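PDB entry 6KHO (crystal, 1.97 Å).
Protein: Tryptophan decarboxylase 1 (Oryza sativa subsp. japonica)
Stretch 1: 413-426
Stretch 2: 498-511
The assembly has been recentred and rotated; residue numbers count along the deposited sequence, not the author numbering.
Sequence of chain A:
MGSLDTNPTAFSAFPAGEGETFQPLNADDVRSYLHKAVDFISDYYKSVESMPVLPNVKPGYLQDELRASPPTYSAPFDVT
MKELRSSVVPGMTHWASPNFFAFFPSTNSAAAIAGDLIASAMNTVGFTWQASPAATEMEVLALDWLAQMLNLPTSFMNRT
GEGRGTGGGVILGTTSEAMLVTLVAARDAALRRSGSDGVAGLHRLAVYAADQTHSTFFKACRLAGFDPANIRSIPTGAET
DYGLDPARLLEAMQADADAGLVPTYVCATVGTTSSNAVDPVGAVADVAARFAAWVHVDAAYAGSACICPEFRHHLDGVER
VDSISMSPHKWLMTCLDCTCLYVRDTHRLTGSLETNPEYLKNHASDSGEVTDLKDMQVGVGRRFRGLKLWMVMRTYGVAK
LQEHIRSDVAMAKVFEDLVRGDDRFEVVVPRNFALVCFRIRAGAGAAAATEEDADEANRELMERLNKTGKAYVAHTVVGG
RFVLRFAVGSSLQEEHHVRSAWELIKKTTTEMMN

Stretch 1, residues 413-426: KVFEDLVRGDDRFE
Stretch 2 (498-511) VRSAWELIKKTTTE

No hydrogen bond crosses between these two segments of tryptophan decarboxylase 1, although 727 Å² is buried; one indole, Trp502, organizes the contact, illustrating how an aromatic side chain can join two segments through apolar, CH-pi and edge-to-face contacts without a hydrogen bond between them. Helix 413-420 and helix 498-511 run in nearly the same direction, crossing at -24° with axes 10.0 Å apart at closest approach. In register, Phe415 CA lies 6.8 Å from Val498 CA; beyond the first helix, Asp422 CA lies 8.8 Å from Lys506 CA and Arg424 CA 8.9 Å from Thr509 CA.

The CA-to-CB bond of Trp502 (chi1 t, chi2 -129°) points toward the first stretch. Leu418 (m, t) sets CB over its five-membered ring, 3.6 Å from the centroid and 15° off the normal, a CH-pi contact. The indole turns its edge to two phenylalanine faces, that of Phe415 (t, 88°), offset, and that of Phe425 (m, -86°); measured to the six-membered ring of Trp502, centroids are 5.8 Å apart with planes at 80° for Phe415, and 5.2 Å apart with planes at 63° for Phe425. Edge hydrogens thus meet pi clouds. Val419 (t) adds CG2 at 3.8 Å from Trp502 CZ3.

Aliphatic groups extend the packing: Phe415 CB sits 3.7 Å from Val498 CG1, and Phe425 CZ 3.9 Å from Ile505 CG2. Near the start, Val414 CG1 covers one face of the Arg499 guanidinium, 3.8 Å from NH2.

A type I turn, Asp422 to Phe425, leads from the helix into the strand beginning at Phe425 (phi/psi -119/156). Asp422 (t) braces it, accepting at OD1 from Arg424 N (3.0 Å) and joining Arg424 in a salt bridge, NH2 to OD2 2.9 Å. So held, Arg424 (m, t, m, 169°) brings NH1 3.3 Å from Thr509 CG2, a packing contact. Thr509 (m) instead spends its hydroxyl within its own helix, OG1 donating to Ile505 O at 2.9 Å.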

ATOM      1  N   LYS A 413     -10.990  31.669   0.552  1.00 41.10           N
ATOM      2  CA  LYS A 413     -10.998  33.065   0.129  1.00 42.98           C
ATOM      3  C   LYS A 413     -11.481  33.975   1.250  1.00 46.45           C
ATOM      4  O   LYS A 413     -10.977  35.093   1.396  1.00 48.44           O
ATOM      5  CB  LYS A 413     -11.864  33.242  -1.119  1.00 45.17           C
ATOM      6  CG  LYS A 413     -11.452  34.429  -1.977  1.00 52.54           C
ATOM      7  CD  LYS A 413     -12.525  34.809  -2.985  1.00 55.12           C
ATOM      8  CE  LYS A 413     -12.211  36.157  -3.638  1.00 59.83           C
ATOM      9  NZ  LYS A 413     -12.113  37.258  -2.633  1.00 60.66           N
ATOM     10  N   VAL A 414     -12.444  33.512   2.053  1.00 42.77           N
ATOM     11  CA  VAL A 414     -12.857  34.258   3.238  1.00 42.87           C
ATOM     12  C   VAL A 414     -11.663  34.493   4.157  1.00 43.21           C
ATOM     13  O   VAL A 414     -11.413  35.619   4.604  1.00 43.18           O
ATOM     14  CB  VAL A 414     -14.002  33.522   3.963  1.00 44.30           C
ATOM     15  CG1 VAL A 414     -14.135  33.997   5.396  1.00 46.55           C
ATOM     16  CG2 VAL A 414     -15.325  33.722   3.221  1.00 46.70           C
ATOM     17  N   PHE A 415     -10.887  33.438   4.429  1.00 37.29           N
ATOM     18  CA  PHE A 415      -9.745  33.572   5.330  1.00 38.97           C
ATOM     19  C   PHE A 415      -8.665  34.477   4.743  1.00 46.34           C
ATOM     20  O   PHE A 415      -8.035  35.253   5.475  1.00 46.78           O
ATOM     21  CB  PHE A 415      -9.160  32.197   5.646  1.00 39.14           C
ATOM     22  CG  PHE A 415      -8.010  32.232   6.617  1.00 41.46           C
ATOM     23  CD1 PHE A 415      -8.241  32.165   7.977  1.00 37.68           C
ATOM     24  CD2 PHE A 415      -6.701  32.302   6.168  1.00 40.82           C
ATOM     25  CE1 PHE A 415      -7.195  32.177   8.874  1.00 43.50           C
ATOM     26  CE2 PHE A 415      -5.641  32.319   7.062  1.00 38.90           C
ATOM     27  CZ  PHE A 415      -5.888  32.258   8.415  1.00 44.10           C
ATOM     28  N   GLU A 416      -8.416  34.371   3.434  1.00 42.45           N
ATOM     29  CA  GLU A 416      -7.385  35.190   2.795  1.00 46.44           C
ATOM     30  C   GLU A 416      -7.733  36.673   2.882  1.00 46.90           C
ATOM     31  O   GLU A 416      -6.880  37.507   3.209  1.00 47.54           O
ATOM     32  CB  GLU A 416      -7.205  34.760   1.337  1.00 41.94           C
ATOM     33  CG  GLU A 416      -6.223  35.633   0.552  1.00 49.48           C
ATOM     34  CD  GLU A 416      -6.401  35.531  -0.954  1.00 50.19           C
ATOM     35  OE1 GLU A 416      -7.199  34.687  -1.420  1.00 48.02           O
ATOM     36  OE2 GLU A 416      -5.740  36.302  -1.680  1.00 51.81           O
ATOM     37  N   ASP A 417      -8.991  37.017   2.601  1.00 47.14           N
ATOM     38  CA  ASP A 417      -9.429  38.404   2.680  1.00 50.31           C
ATOM     39  C   ASP A 417      -9.474  38.914   4.115  1.00 51.87           C
ATOM     40  O   ASP A 417      -9.373  40.126   4.332  1.00 50.83           O
ATOM     41  CB  ASP A 417     -10.789  38.551   1.999  1.00 49.15           C
ATOM     42  CG  ASP A 417     -10.703  38.323   0.490  1.00 54.77           C
ATOM     43  OD1 ASP A 417      -9.567  38.291  -0.041  1.00 55.97           O
ATOM     44  OD2 ASP A 417     -11.758  38.172  -0.165  1.00 57.09           O
ATOM     45  N   LEU A 418      -9.601  38.020   5.097  1.00 46.32           N
ATOM     46  CA  LEU A 418      -9.482  38.448   6.484  1.00 50.64           C
ATOM     47  C   LEU A 418      -8.031  38.764   6.832  1.00 51.66           C
ATOM     48  O   LEU A 418      -7.760  39.748   7.531  1.00 53.49           O
ATOM     49  CB  LEU A 418     -10.050  37.384   7.420  1.00 46.48           C
ATOM     50  CG  LEU A 418     -11.575  37.233   7.440  1.00 45.47           C
ATOM     51  CD1 LEU A 418     -11.958  35.949   8.160  1.00 46.05           C
ATOM     52  CD2 LEU A 418     -12.264  38.431   8.089  1.00 48.67           C
ATOM     53  N   VAL A 419      -7.085  37.951   6.350  1.00 49.37           N
ATOM     54  CA  VAL A 419      -5.670  38.241   6.576  1.00 52.73           C
ATOM     55  C   VAL A 419      -5.287  39.565   5.927  1.00 52.85           C
ATOM     56  O   VAL A 419      -4.504  40.343   6.489  1.00 53.06           O
ATOM     57  CB  VAL A 419      -4.781  37.094   6.055  1.00 50.71           C
ATOM     58  CG1 VAL A 419      -3.312  37.504   6.091  1.00 50.25           C
ATOM     59  CG2 VAL A 419      -4.986  35.836   6.879  1.00 48.10           C
ATOM     60  N   ARG A 420      -5.839  39.847   4.743  1.00 51.97           N
ATOM     61  CA  ARG A 420      -5.479  41.052   4.006  1.00 55.30           C
ATOM     62  C   ARG A 420      -6.036  42.321   4.648  1.00 57.76           C
ATOM     63  O   ARG A 420      -5.488  43.404   4.420  1.00 60.11           O
ATOM     64  CB  ARG A 420      -5.948  40.934   2.549  1.00 55.26           C
ATOM     65  CG  ARG A 420      -5.122  39.964   1.693  1.00 48.87           C
ATOM     66  CD  ARG A 420      -5.600  39.955   0.244  1.00 50.59           C
ATOM     67  NE  ARG A 420      -5.018  38.856  -0.532  1.00 49.17           N
ATOM     68  CZ  ARG A 420      -3.788  38.865  -1.035  1.00 52.62           C
ATOM     69  NH1 ARG A 420      -3.002  39.918  -0.846  1.00 52.36           N
ATOM     70  NH2 ARG A 420      -3.338  37.826  -1.730  1.00 49.76           N
ATOM     71  N   GLY A 421      -7.095  42.210   5.448  1.00 55.53           N
ATOM     72  CA  GLY A 421      -7.688  43.321   6.163  1.00 55.57           C
ATOM     73  C   GLY A 421      -7.040  43.656   7.490  1.00 57.69           C
ATOM     74  O   GLY A 421      -7.593  44.456   8.251  1.00 61.77           O
ATOM     75  N   ASP A 422      -5.886  43.068   7.796  1.00 58.21           N
ATOM     76  CA  ASP A 422      -5.179  43.308   9.053  1.00 58.53           C
ATOM     77  C   ASP A 422      -3.730  43.607   8.701  1.00 60.01           C
ATOM     78  O   ASP A 422      -3.009  42.719   8.236  1.00 60.27           O
ATOM     79  CB  ASP A 422      -5.288  42.102   9.992  1.00 56.66           C
ATOM     80  CG  ASP A 422      -4.800  42.397  11.415  1.00 58.19           C
ATOM     81  OD1 ASP A 422      -3.618  42.764  11.596  1.00 59.03           O
ATOM     82  OD2 ASP A 422      -5.599  42.238  12.366  1.00 60.73           O
ATOM     83  N   ASP A 423      -3.305  44.851   8.931  1.00 59.98           N
ATOM     84  CA  ASP A 423      -1.988  45.289   8.489  1.00 62.21           C
ATOM     85  C   ASP A 423      -0.851  44.685   9.297  1.00 59.97           C
ATOM     86  O   ASP A 423       0.315  44.904   8.946  1.00 59.84           O
ATOM     87  CB  ASP A 423      -1.904  46.812   8.527  1.00 65.71           C
ATOM     88  CG  ASP A 423      -2.584  47.449   7.339  1.00 72.73           C
ATOM     89  OD1 ASP A 423      -3.797  47.197   7.146  1.00 74.82           O
ATOM     90  OD2 ASP A 423      -1.901  48.185   6.590  1.00 78.03           O
ATOM     91  N   ARG A 424      -1.145  43.931  10.356  1.00 55.61           N
ATOM     92  CA  ARG A 424      -0.083  43.194  11.026  1.00 56.19           C
ATOM     93  C   ARG A 424       0.341  41.963  10.237  1.00 54.49           C
ATOM     94  O   ARG A 424       1.411  41.403  10.505  1.00 53.03           O
ATOM     95  CB  ARG A 424      -0.528  42.759  12.420  1.00 60.04           C
ATOM     96  CG  ARG A 424      -0.653  43.860  13.447  1.00 60.14           C
ATOM     97  CD  ARG A 424      -1.267  43.295  14.710  1.00 55.31           C
ATOM     98  NE  ARG A 424      -2.677  42.968  14.515  1.00 55.49           N
ATOM     99  CZ  ARG A 424      -3.404  42.273  15.382  1.00 57.30           C
ATOM    100  NH1 ARG A 424      -2.842  41.822  16.494  1.00 54.51           N
ATOM    101  NH2 ARG A 424      -4.685  42.023  15.136  1.00 58.92           N
ATOM    102  N   PHE A 425      -0.474  41.530   9.281  1.00 55.21           N
ATOM    103  CA  PHE A 425      -0.265  40.274   8.577  1.00 55.72           C
ATOM    104  C   PHE A 425      -0.074  40.528   7.089  1.00 53.42           C
ATOM    105  O   PHE A 425      -0.532  41.539   6.548  1.00 55.13           O
ATOM    106  CB  PHE A 425      -1.455  39.324   8.797  1.00 50.22           C
ATOM    107  CG  PHE A 425      -1.660  38.932  10.231  1.00 50.11           C
ATOM    108  CD1 PHE A 425      -0.976  37.856  10.771  1.00 47.69           C
ATOM    109  CD2 PHE A 425      -2.528  39.645  11.042  1.00 51.32           C
ATOM    110  CE1 PHE A 425      -1.159  37.487  12.091  1.00 48.90           C
ATOM    111  CE2 PHE A 425      -2.714  39.289  12.367  1.00 53.05           C
ATOM    112  CZ  PHE A 425      -2.026  38.206  12.895  1.00 51.05           C
ATOM    113  N   GLU A 426       0.598  39.589   6.428  1.00 54.15           N
ATOM    114  CA  GLU A 426       0.722  39.598   4.979  1.00 53.34           C
ATOM    115  C   GLU A 426       0.427  38.210   4.429  1.00 47.92           C
ATOM    116  O   GLU A 426       0.746  37.201   5.064  1.00 47.91           O
ATOM    117  CB  GLU A 426       2.117  40.051   4.523  1.00 53.86           C
ATOM    118  CG  GLU A 426       3.282  39.292   5.138  1.00 54.86           C
ATOM    119  CD  GLU A 426       4.626  39.743   4.573  1.00 59.34           C
ATOM    120  OE1 GLU A 426       4.629  40.311   3.459  1.00 60.59           O
ATOM    121  OE2 GLU A 426       5.670  39.527   5.238  1.00 58.47           O
ATOM    122  N   VAL A 498     -13.586  28.515  10.365  1.00 37.95           N
ATOM    123  CA  VAL A 498     -12.485  29.296   9.805  1.00 41.07           C
ATOM    124  C   VAL A 498     -12.495  30.710  10.377  1.00 41.37           C
ATOM    125  O   VAL A 498     -11.446  31.258  10.731  1.00 41.51           O
ATOM    126  CB  VAL A 498     -12.560  29.309   8.264  1.00 42.10           C
ATOM    127  CG1 VAL A 498     -11.480  30.211   7.694  1.00 39.60           C
ATOM    128  CG2 VAL A 498     -12.429  27.891   7.695  1.00 44.08           C
ATOM    129  N   ARG A 499     -13.678  31.318  10.483  1.00 44.56           N
ATOM    130  CA  ARG A 499     -13.774  32.663  11.049  1.00 43.68           C
ATOM    131  C   ARG A 499     -13.340  32.684  12.508  1.00 44.11           C
ATOM    132  O   ARG A 499     -12.597  33.579  12.923  1.00 47.00           O
ATOM    133  CB  ARG A 499     -15.195  33.193  10.899  1.00 41.94           C
ATOM    134  CG  ARG A 499     -15.581  33.502   9.464  1.00 45.46           C
ATOM    135  CD  ARG A 499     -16.943  34.164   9.402  1.00 45.16           C
ATOM    136  NE  ARG A 499     -17.356  34.462   8.034  1.00 46.16           N
ATOM    137  CZ  ARG A 499     -16.954  35.528   7.347  1.00 48.61           C
ATOM    138  NH1 ARG A 499     -16.124  36.403   7.897  1.00 50.77           N
ATOM    139  NH2 ARG A 499     -17.387  35.726   6.109  1.00 47.87           N
ATOM    140  N   SER A 500     -13.784  31.702  13.303  1.00 41.74           N
ATOM    141  CA  SER A 500     -13.340  31.618  14.693  1.00 45.39           C
ATOM    142  C   SER A 500     -11.833  31.391  14.792  1.00 46.39           C
ATOM    143  O   SER A 500     -11.186  31.869  15.735  1.00 43.64           O
ATOM    144  CB  SER A 500     -14.085  30.497  15.426  1.00 43.22           C
ATOM    145  OG  SER A 500     -15.478  30.748  15.461  1.00 44.73           O
ATOM    146  N   ALA A 501     -11.263  30.646  13.840  1.00 43.11           N
ATOM    147  CA  ALA A 501      -9.813  30.491  13.793  1.00 43.04           C
ATOM    148  C   ALA A 501      -9.123  31.836  13.574  1.00 40.36           C
ATOM    149  O   ALA A 501      -8.077  32.106  14.173  1.00 43.11           O
ATOM    150  CB  ALA A 501      -9.427  29.502  12.692  1.00 40.91           C
ATOM    151  N   TRP A 502      -9.693  32.685  12.716  1.00 42.09           N
ATOM    152  CA  TRP A 502      -9.114  34.004  12.477  1.00 45.29           C
ATOM    153  C   TRP A 502      -9.134  34.848  13.744  1.00 48.71           C
ATOM    154  O   TRP A 502      -8.131  35.481  14.100  1.00 46.45           O
ATOM    155  CB  TRP A 502      -9.867  34.715  11.356  1.00 44.58           C
ATOM    156  CG  TRP A 502      -9.342  36.104  11.096  1.00 50.57           C
ATOM    157  CD1 TRP A 502     -10.071  37.257  11.030  1.00 52.22           C
ATOM    158  CD2 TRP A 502      -7.973  36.478  10.858  1.00 49.87           C
ATOM    159  NE1 TRP A 502      -9.240  38.330  10.767  1.00 50.79           N
ATOM    160  CE2 TRP A 502      -7.950  37.879  10.661  1.00 53.02           C
ATOM    161  CE3 TRP A 502      -6.765  35.767  10.793  1.00 47.60           C
ATOM    162  CZ2 TRP A 502      -6.764  38.581  10.401  1.00 50.68           C
ATOM    163  CZ3 TRP A 502      -5.588  36.467  10.533  1.00 49.71           C
ATOM    164  CH2 TRP A 502      -5.600  37.861  10.344  1.00 50.10           C
ATOM    165  N   GLU A 503     -10.276  34.862  14.443  1.00 47.92           N
ATOM    166  CA  GLU A 503     -10.371  35.585  15.709  1.00 48.98           C
ATOM    167  C   GLU A 503      -9.328  35.095  16.704  1.00 47.90           C
ATOM    168  O   GLU A 503      -8.729  35.895  17.429  1.00 51.14           O
ATOM    169  CB  GLU A 503     -11.775  35.442  16.295  1.00 49.79           C
ATOM    170  CG  GLU A 503     -12.874  35.979  15.396  1.00 51.78           C
ATOM    171  CD  GLU A 503     -12.680  37.441  15.051  1.00 57.42           C
ATOM    172  OE1 GLU A 503     -12.260  38.212  15.939  1.00 60.40           O
ATOM    173  OE2 GLU A 503     -12.948  37.823  13.892  1.00 63.06           O
ATOM    174  N   LEU A 504      -9.085  33.785  16.741  1.00 45.40           N
ATOM    175  CA  LEU A 504      -8.116  33.253  17.693  1.00 46.33           C
ATOM    176  C   LEU A 504      -6.696  33.665  17.320  1.00 51.10           C
ATOM    177  O   LEU A 504      -5.870  33.938  18.202  1.00 50.56           O
ATOM    178  CB  LEU A 504      -8.246  31.731  17.781  1.00 47.06           C
ATOM    179  CG  LEU A 504      -7.185  31.039  18.640  1.00 48.23           C
ATOM    180  CD1 LEU A 504      -7.295  31.529  20.075  1.00 46.98           C
ATOM    181  CD2 LEU A 504      -7.282  29.519  18.574  1.00 46.72           C
ATOM    182  N   ILE A 505      -6.397  33.725  16.017  1.00 49.46           N
ATOM    183  CA  ILE A 505      -5.102  34.235  15.564  1.00 49.61           C
ATOM    184  C   ILE A 505      -4.952  35.704  15.939  1.00 49.89           C
ATOM    185  O   ILE A 505      -3.938  36.112  16.519  1.00 47.13           O
ATOM    186  CB  ILE A 505      -4.940  34.033  14.043  1.00 48.05           C
ATOM    187  CG1 ILE A 505      -4.839  32.543  13.685  1.00 48.63           C
ATOM    188  CG2 ILE A 505      -3.715  34.791  13.528  1.00 48.80           C
ATOM    189  CD1 ILE A 505      -5.294  32.225  12.269  1.00 42.12           C
ATOM    190  N   LYS A 506      -5.949  36.524  15.585  1.00 49.65           N
ATOM    191  CA  LYS A 506      -5.929  37.938  15.950  1.00 53.54           C
ATOM    192  C   LYS A 506      -5.736  38.113  17.451  1.00 56.45           C
ATOM    193  O   LYS A 506      -4.862  38.868  17.897  1.00 56.71           O
ATOM    194  CB  LYS A 506      -7.223  38.618  15.498  1.00 50.83           C
ATOM    195  CG  LYS A 506      -7.258  38.943  14.023  1.00 55.96           C
ATOM    196  CD  LYS A 506      -8.294  40.003  13.705  1.00 54.64           C
ATOM    197  CE  LYS A 506      -9.621  39.687  14.362  1.00 56.68           C
ATOM    198  NZ  LYS A 506     -10.713  40.555  13.829  1.00 63.80           N
ATOM    199  N   LYS A 507      -6.528  37.391  18.245  1.00 50.52           N
ATOM    200  CA  LYS A 507      -6.481  37.538  19.695  1.00 55.44           C
ATOM    201  C   LYS A 507      -5.120  37.135  20.245  1.00 54.55           C
ATOM    202  O   LYS A 507      -4.530  37.854  21.059  1.00 56.40           O
ATOM    203  CB  LYS A 507      -7.601  36.706  20.327  1.00 54.47           C
ATOM    204  CG  LYS A 507      -7.521  36.519  21.821  1.00 54.33           C
ATOM    205  CD  LYS A 507      -8.789  35.838  22.328  1.00 56.93           C
ATOM    206  CE  LYS A 507      -8.765  35.660  23.837  1.00 59.79           C
ATOM    207  NZ  LYS A 507     -10.145  35.706  24.412  1.00 67.61           N
ATOM    208  N   THR A 508      -4.602  35.986  19.805  1.00 52.94           N
ATOM    209  CA  THR A 508      -3.298  35.526  20.273  1.00 52.28           C
ATOM    210  C   THR A 508      -2.186  36.489  19.870  1.00 55.67           C
ATOM    211  O   THR A 508      -1.208  36.653  20.607  1.00 57.43           O
ATOM    212  CB  THR A 508      -3.021  34.120  19.729  1.00 50.74           C
ATOM    213  OG1 THR A 508      -4.108  33.251  20.072  1.00 48.04           O
ATOM    214  CG2 THR A 508      -1.722  33.546  20.294  1.00 48.63           C
ATOM    215  N   THR A 509      -2.321  37.141  18.714  1.00 54.34           N
ATOM    216  CA  THR A 509      -1.273  38.038  18.240  1.00 54.18           C
ATOM    217  C   THR A 509      -1.190  39.289  19.110  1.00 58.10           C
ATOM    218  O   THR A 509      -0.096  39.701  19.520  1.00 60.60           O
ATOM    219  CB  THR A 509      -1.530  38.400  16.774  1.00 54.56           C
ATOM    220  OG1 THR A 509      -1.345  37.236  15.956  1.00 53.67           O
ATOM    221  CG2 THR A 509      -0.572  39.491  16.304  1.00 53.80           C
ATOM    222  N   THR A 510      -2.341  39.898  19.408  1.00 58.66           N
ATOM    223  CA  THR A 510      -2.375  41.071  20.279  1.00 60.25           C
ATOM    224  C   THR A 510      -1.742  40.771  21.639  1.00 61.85           C
ATOM    225  O   THR A 510      -0.874  41.517  22.108  1.00 65.56           O
ATOM    226  CB  THR A 510      -3.817  41.556  20.449  1.00 58.11           C
ATOM    227  OG1 THR A 510      -4.612  40.502  20.994  1.00 67.20           O
ATOM    228  CG2 THR A 510      -4.417  41.956  19.124  1.00 49.63           C
ATOM    229  N   GLU A 511      -2.143  39.667  22.274  1.00 60.33           N
ATOM    230  CA  GLU A 511      -1.562  39.293  23.561  1.00 64.00           C
ATOM    231  C   GLU A 511      -0.054  39.065  23.484  1.00 65.95           C
ATOM    232  O   GLU A 511       0.622  39.123  24.517  1.00 67.94           O
ATOM    233  CB  GLU A 511      -2.233  38.034  24.109  1.00 63.76           C
ATOM    234  CG  GLU A 511      -3.745  38.110  24.212  1.00 66.33           C
ATOM    235  CD  GLU A 511      -4.342  36.884  24.898  1.00 72.09           C
ATOM    236  OE1 GLU A 511      -5.582  36.819  25.055  1.00 71.15           O
ATOM    237  OE2 GLU A 511      -3.563  35.984  25.284  1.00 77.37           O
TER